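PDB 1XG2: pectinesterase 1, which catalyses the hydrolysis of methyl ester groups in pectin, releasing methanol, and may prepare fruit cell walls for softening during ripening. Local coordinates for residues A3-A8 / G13-L18; E20-A25 / L55-D60; H281-T284 / K288-P291. All coordinates share one frame; numbering follows the deposited sequence.

The three contacts follow one another along the chain and all reach the same long parallel sheet in the beta-helix of the pectinesterase domain, the C-terminal section of the longer protein. Contact 1 covers the outer edge of its first strand, 5-7. Contact 2 sets the following helix, 18-24, against the third strand, 55-59. Their centres are about 7 Å apart, and they touch where V7 and Y15 pack on A21 of that helix. Contact 3 lies across the chain's centre, about 45 Å from contact 1 and 39 Å from contact 2 between centres, on the last strand, 280-283. Contacts 1 and 3 mark the sheet's two outermost strands, contact 2 lying just inside, all away from the active site.

Contact 1. Residues A3-A8 / G13-L18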
# COMPACT_ATOMS: atom_id res chain seq x y z
N ALA A 3 18.77 18.51 -12.32
CA ALA A 3 18.92 17.12 -11.90
C ALA A 3 20.33 16.80 -11.42
O ALA A 3 21.30 17.36 -11.94
CB ALA A 3 18.54 16.17 -13.03
N ASN A 4 20.43 15.91 -10.44
CA ASN A 4 21.71 15.41 -9.93
C ASN A 4 22.29 14.24 -10.75
O ASN A 4 23.49 14.00 -10.72
CB ASN A 4 21.59 14.98 -8.47
CG ASN A 4 21.15 16.12 -7.56
OD1 ASN A 4 21.97 16.94 -7.12
ND2 ASN A 4 19.87 16.18 -7.28
N ALA A 5 21.43 13.51 -11.44
CA ALA A 5 21.87 12.42 -12.30
C ALA A 5 20.90 12.27 -13.44
O ALA A 5 19.69 12.35 -13.23
CB ALA A 5 21.94 11.12 -11.52
N VAL A 6 21.42 12.03 -14.64
CA VAL A 6 20.58 11.94 -15.83
C VAL A 6 20.70 10.54 -16.42
O VAL A 6 21.79 9.99 -16.54
CB VAL A 6 20.98 13.00 -16.88
CG1 VAL A 6 20.20 12.82 -18.19
CG2 VAL A 6 20.77 14.41 -16.31
N VAL A 7 19.55 9.96 -16.77
CA VAL A 7 19.49 8.68 -17.44
C VAL A 7 19.02 8.92 -18.87
O VAL A 7 18.04 9.61 -19.10
CB VAL A 7 18.51 7.74 -16.74
CG1 VAL A 7 18.37 6.44 -17.52
CG2 VAL A 7 18.95 7.48 -15.30
N ALA A 8 19.74 8.35 -19.83
CA ALA A 8 19.41 8.49 -21.24
C ALA A 8 19.95 7.33 -22.08
O ALA A 8 21.02 6.80 -21.81
CB ALA A 8 19.95 9.81 -21.78
N GLY A 13 23.52 11.22 -21.23
CA GLY A 13 23.36 11.32 -19.80
C GLY A 13 24.53 10.77 -19.02
O GLY A 13 25.59 10.49 -19.58
N ASP A 14 24.32 10.63 -17.72
CA ASP A 14 25.29 10.01 -16.82
C ASP A 14 25.20 8.49 -16.82
O ASP A 14 26.18 7.82 -16.54
CB ASP A 14 25.07 10.48 -15.39
CG ASP A 14 25.17 11.98 -15.26
OD1 ASP A 14 26.25 12.51 -15.60
OD2 ASP A 14 24.25 12.69 -14.85
N TYR A 15 24.01 7.95 -17.10
CA TYR A 15 23.82 6.49 -17.12
C TYR A 15 22.85 6.11 -18.22
O TYR A 15 22.02 6.92 -18.64
CB TYR A 15 23.28 5.97 -15.77
CG TYR A 15 24.11 6.37 -14.57
CD1 TYR A 15 25.23 5.62 -14.19
CD2 TYR A 15 23.78 7.50 -13.82
CE1 TYR A 15 26.00 5.98 -13.09
CE2 TYR A 15 24.55 7.87 -12.71
CZ TYR A 15 25.66 7.11 -12.36
OH TYR A 15 26.43 7.48 -11.28
N GLN A 16 22.96 4.87 -18.66
CA GLN A 16 22.11 4.34 -19.71
C GLN A 16 20.81 3.70 -19.16
O GLN A 16 19.82 3.58 -19.89
CB GLN A 16 22.89 3.29 -20.50
CG GLN A 16 22.19 2.82 -21.77
CD GLN A 16 23.11 2.85 -22.99
OE1 GLN A 16 24.23 2.31 -22.95
NE2 GLN A 16 22.64 3.47 -24.07
N THR A 17 20.85 3.28 -17.90
CA THR A 17 19.68 2.66 -17.26
C THR A 17 19.34 3.31 -15.92
O THR A 17 20.20 3.87 -15.24
CB THR A 17 19.91 1.15 -17.01
OG1 THR A 17 20.86 0.96 -15.96
CG2 THR A 17 20.52 0.46 -18.22
N LEU A 18 18.07 3.21 -15.55
CA LEU A 18 17.58 3.76 -14.30
C LEU A 18 18.18 3.04 -13.10
O LEU A 18 18.53 3.68 -12.13
CB LEU A 18 16.05 3.70 -14.26
CG LEU A 18 15.37 4.26 -13.00
CD1 LEU A 18 15.87 5.66 -12.67
CD2 LEU A 18 13.86 4.24 -13.19
O HOH W 1 23.52 8.24 -21.17
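The Y15 ring meets A5 at its edge, where CB of A5 lies near the ring plane, 4.3 Å from CE2 of Y15. One side of the ring is turned to helix 18-24, with E20, A21 and A24 packed against it. The second flat group, the D14 carboxylate, turns back to the outer edge of strand 5-7: with CG beside its own backbone N (chi1 -58°), OD2 of D14 takes the N-H of V6 at 2.9 Å through its anti lone pair. The D14 and V6 side chains cross at about a right angle. V6 O is gripped twice, by D14 N at 2.9 Å, tilted from the carbonyl plane, and by Y15 N at 3.1 Å, almost straight on to the oxygen. A8 N then bonds to Y15 O at 2.9 Å with a 166° angle at the hydrogen, completing a single beta bridge between V7 and Y15. A water links A8 O to G13 N, and CG1 of V7 rests 3.6 Å from C of T17. Since strand 33-37 pairs with the other edge of 5-7, these bonds satisfy V6 and A8 on the sheet's outer edge, which is thus covered by the chain's own next loop.

Contact 2. Residues E20-A25 / L55-D60; sequences EAVAAA and LMIVGD
V22 overlaps two side chains of strand 55-59 at once, one with each methyl. Its CG1, placed anti to the backbone N (chi1 172°), touches CD1 of L55 at 4.1 Å, while its CG2 meets CD1 of I57, also at 4.1 Å. The two encounters differ in direction: V22 lies obliquely across L55 but at about a right angle to I57, whose fully extended chain (chi2 -179°) brings only its terminal methyl to the valine. The second branch of L55 has its own neighbour, with CD2 lying 4.2 Å from CB of A25 just after the helix. L55 is therefore shared, one methyl facing the last turn of helix 18-24 and the other the residue that leaves it. L55 and I57 stand two apart on the strand and so project from the same side of it, where V48 of strand 46-48 touches both; Y33 packs on both L55 and A25. Beyond this apolar patch, the amino group of K52 bonds to the carbonyl oxygens of A23 and A25 at the end of the helix. All four residues that meet here are buried and the touching groups are all methyls, so the contact itself rests on dispersion and the exclusion of water, closing the N-terminal end of the beta-helix interior with a helix laid against it.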
# COMPACT_ATOMS: atom_id res chain seq x y z
N GLU A 20 21.09 1.77 -12.62
CA GLU A 20 22.44 2.25 -12.33
C GLU A 20 22.42 3.58 -11.58
O GLU A 20 23.18 3.78 -10.64
CB GLU A 20 23.22 2.46 -13.62
CG GLU A 20 23.61 1.22 -14.40
CD GLU A 20 24.13 1.59 -15.78
OE1 GLU A 20 25.33 1.93 -15.88
OE2 GLU A 20 23.35 1.58 -16.77
N ALA A 21 21.55 4.49 -12.01
CA ALA A 21 21.42 5.79 -11.36
C ALA A 21 20.94 5.67 -9.92
O ALA A 21 21.43 6.36 -9.02
CB ALA A 21 20.50 6.70 -12.17
N VAL A 22 19.97 4.78 -9.68
CA VAL A 22 19.48 4.57 -8.34
C VAL A 22 20.58 4.02 -7.43
O VAL A 22 20.76 4.51 -6.32
CB VAL A 22 18.24 3.65 -8.32
CG1 VAL A 22 17.87 3.28 -6.89
CG2 VAL A 22 17.07 4.32 -9.04
N ALA A 23 21.32 3.02 -7.91
CA ALA A 23 22.44 2.46 -7.15
C ALA A 23 23.51 3.50 -6.78
O ALA A 23 24.05 3.47 -5.67
CB ALA A 23 23.08 1.29 -7.92
N ALA A 24 23.78 4.43 -7.68
CA ALA A 24 24.79 5.46 -7.45
C ALA A 24 24.26 6.63 -6.63
O ALA A 24 25.03 7.49 -6.21
CB ALA A 24 25.32 5.98 -8.78
N ALA A 25 22.95 6.69 -6.40
CA ALA A 25 22.38 7.76 -5.59
C ALA A 25 22.86 7.59 -4.15
O ALA A 25 23.12 6.48 -3.72
CB ALA A 25 20.87 7.73 -5.66
N LEU A 55 14.56 10.28 -2.71
CA LEU A 55 14.90 10.16 -4.11
C LEU A 55 13.72 10.61 -4.94
O LEU A 55 12.60 10.15 -4.71
CB LEU A 55 15.21 8.70 -4.47
CG LEU A 55 16.56 8.33 -5.05
CD1 LEU A 55 16.50 6.92 -5.63
CD2 LEU A 55 17.03 9.32 -6.11
N MET A 56 13.97 11.47 -5.92
CA MET A 56 12.99 11.87 -6.92
C MET A 56 13.40 11.28 -8.27
O MET A 56 14.51 11.51 -8.74
CB MET A 56 12.91 13.38 -7.01
CG MET A 56 11.93 13.89 -8.08
SD MET A 56 11.71 15.66 -7.92
CE MET A 56 10.35 15.94 -8.99
N ILE A 57 12.51 10.49 -8.87
CA ILE A 57 12.73 9.97 -10.21
C ILE A 57 11.74 10.72 -11.09
O ILE A 57 10.54 10.63 -10.89
CB ILE A 57 12.51 8.45 -10.27
CG1 ILE A 57 13.57 7.75 -9.42
CG2 ILE A 57 12.55 7.94 -11.71
CD1 ILE A 57 13.48 6.23 -9.40
N VAL A 58 12.26 11.47 -12.05
CA VAL A 58 11.42 12.31 -12.89
C VAL A 58 11.77 12.05 -14.35
O VAL A 58 12.94 12.03 -14.70
CB VAL A 58 11.56 13.82 -12.50
CG1 VAL A 58 12.97 14.31 -12.61
CG2 VAL A 58 10.63 14.68 -13.32
N GLY A 59 10.76 11.81 -15.17
CA GLY A 59 10.94 11.62 -16.59
C GLY A 59 10.65 12.87 -17.40
O GLY A 59 10.50 13.97 -16.86
N ASP A 60 10.53 12.67 -18.71
CA ASP A 60 10.32 13.74 -19.68
C ASP A 60 8.84 13.96 -19.95
O ASP A 60 8.47 14.67 -20.89
CB ASP A 60 11.02 13.34 -21.00
CG ASP A 60 12.07 14.32 -21.45
OD1 ASP A 60 11.91 15.54 -21.23
OD2 ASP A 60 13.10 13.94 -22.06

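Contact 3. Residues H281-T284 / K288-P291; sequences HVIT and KAMP
I283 carries most of the contact, and a single branch of it, CG2, does the touching. With CG1 beside the backbone N (chi1 -55°), CG2 sits anti to that nitrogen and points at the chain of the short helix 286-289. There it finds CB of K288 at 3.8 Å and the backbone N of A289 at 4.0 Å. The K288 side chain passes I283 at a slant and offers it only its first carbon; from CG onward it runs extended, carrying its amino group away from the isoleucine at an exposed position. A289 adds a looser touch, its CB 4.4 Å from the same methyl of I283. F262 of the adjacent strand 258-262 packs on both I283 and A289, so strand and helix share an aromatic neighbour, while L315 from the C-terminal part of the chain also rests on A289. Backbone bonding of H281 to Y259 and E261, and of I283 to E261, ties strand 280-283 to the sheet. Only carbon and an amide nitrogen come close across the two segments, and the surface buried is a modest 111 Å², so the turn of chain after the last strand is held to it by apolar contact, with the lysine's charge left at the surface.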
# COMPACT_ATOMS: atom_id res chain seq x y z
N HIS A 281 -21.72 2.78 3.42
CA HIS A 281 -22.28 4.03 3.92
C HIS A 281 -22.37 5.12 2.87
O HIS A 281 -21.37 5.54 2.30
CB HIS A 281 -21.44 4.54 5.09
CG HIS A 281 -21.35 3.58 6.22
ND1 HIS A 281 -20.26 2.76 6.42
CD2 HIS A 281 -22.24 3.26 7.19
CE1 HIS A 281 -20.46 2.00 7.48
NE2 HIS A 281 -21.66 2.29 7.97
N VAL A 282 -23.59 5.60 2.62
CA VAL A 282 -23.78 6.85 1.91
C VAL A 282 -23.50 7.93 2.94
O VAL A 282 -24.25 8.08 3.90
CB VAL A 282 -25.21 6.99 1.33
CG1 VAL A 282 -25.34 8.29 0.52
CG2 VAL A 282 -25.57 5.77 0.49
N ILE A 283 -22.39 8.65 2.77
CA ILE A 283 -22.01 9.70 3.70
C ILE A 283 -22.61 11.04 3.27
O ILE A 283 -22.34 11.51 2.16
CB ILE A 283 -20.47 9.81 3.80
CG1 ILE A 283 -19.84 8.46 4.16
CG2 ILE A 283 -20.09 10.87 4.85
CD1 ILE A 283 -18.31 8.45 4.03
N THR A 284 -23.42 11.63 4.15
CA THR A 284 -23.94 13.00 3.96
C THR A 284 -23.31 14.01 4.93
O THR A 284 -23.26 15.21 4.64
CB THR A 284 -25.48 13.01 4.16
OG1 THR A 284 -25.83 12.45 5.43
CG2 THR A 284 -26.17 12.10 3.14
N LYS A 288 -17.95 12.97 8.87
CA LYS A 288 -17.67 11.56 8.60
C LYS A 288 -16.80 11.34 7.35
O LYS A 288 -16.20 10.26 7.19
CB LYS A 288 -18.98 10.78 8.50
CG LYS A 288 -19.71 10.68 9.85
CD LYS A 288 -21.02 9.91 9.73
CE LYS A 288 -21.77 9.85 11.07
NZ LYS A 288 -23.01 9.01 10.93
N ALA A 289 -16.74 12.34 6.47
CA ALA A 289 -15.83 12.32 5.33
C ALA A 289 -14.43 12.82 5.70
O ALA A 289 -13.44 12.46 5.05
CB ALA A 289 -16.40 13.16 4.21
N MET A 290 -14.34 13.64 6.76
CA MET A 290 -13.10 14.33 7.10
C MET A 290 -11.91 13.42 7.42
O MET A 290 -10.78 13.76 7.09
CB MET A 290 -13.32 15.32 8.26
CG MET A 290 -13.44 16.78 7.80
SD MET A 290 -11.88 17.52 7.24
CE MET A 290 -10.93 17.42 8.71
N PRO A 291 -12.14 12.28 8.06
CA PRO A 291 -11.05 11.32 8.33
C PRO A 291 -10.29 10.84 7.10
O PRO A 291 -9.18 10.31 7.24
CB PRO A 291 -11.78 10.16 8.98
CG PRO A 291 -12.99 10.76 9.57
CD PRO A 291 -13.42 11.81 8.61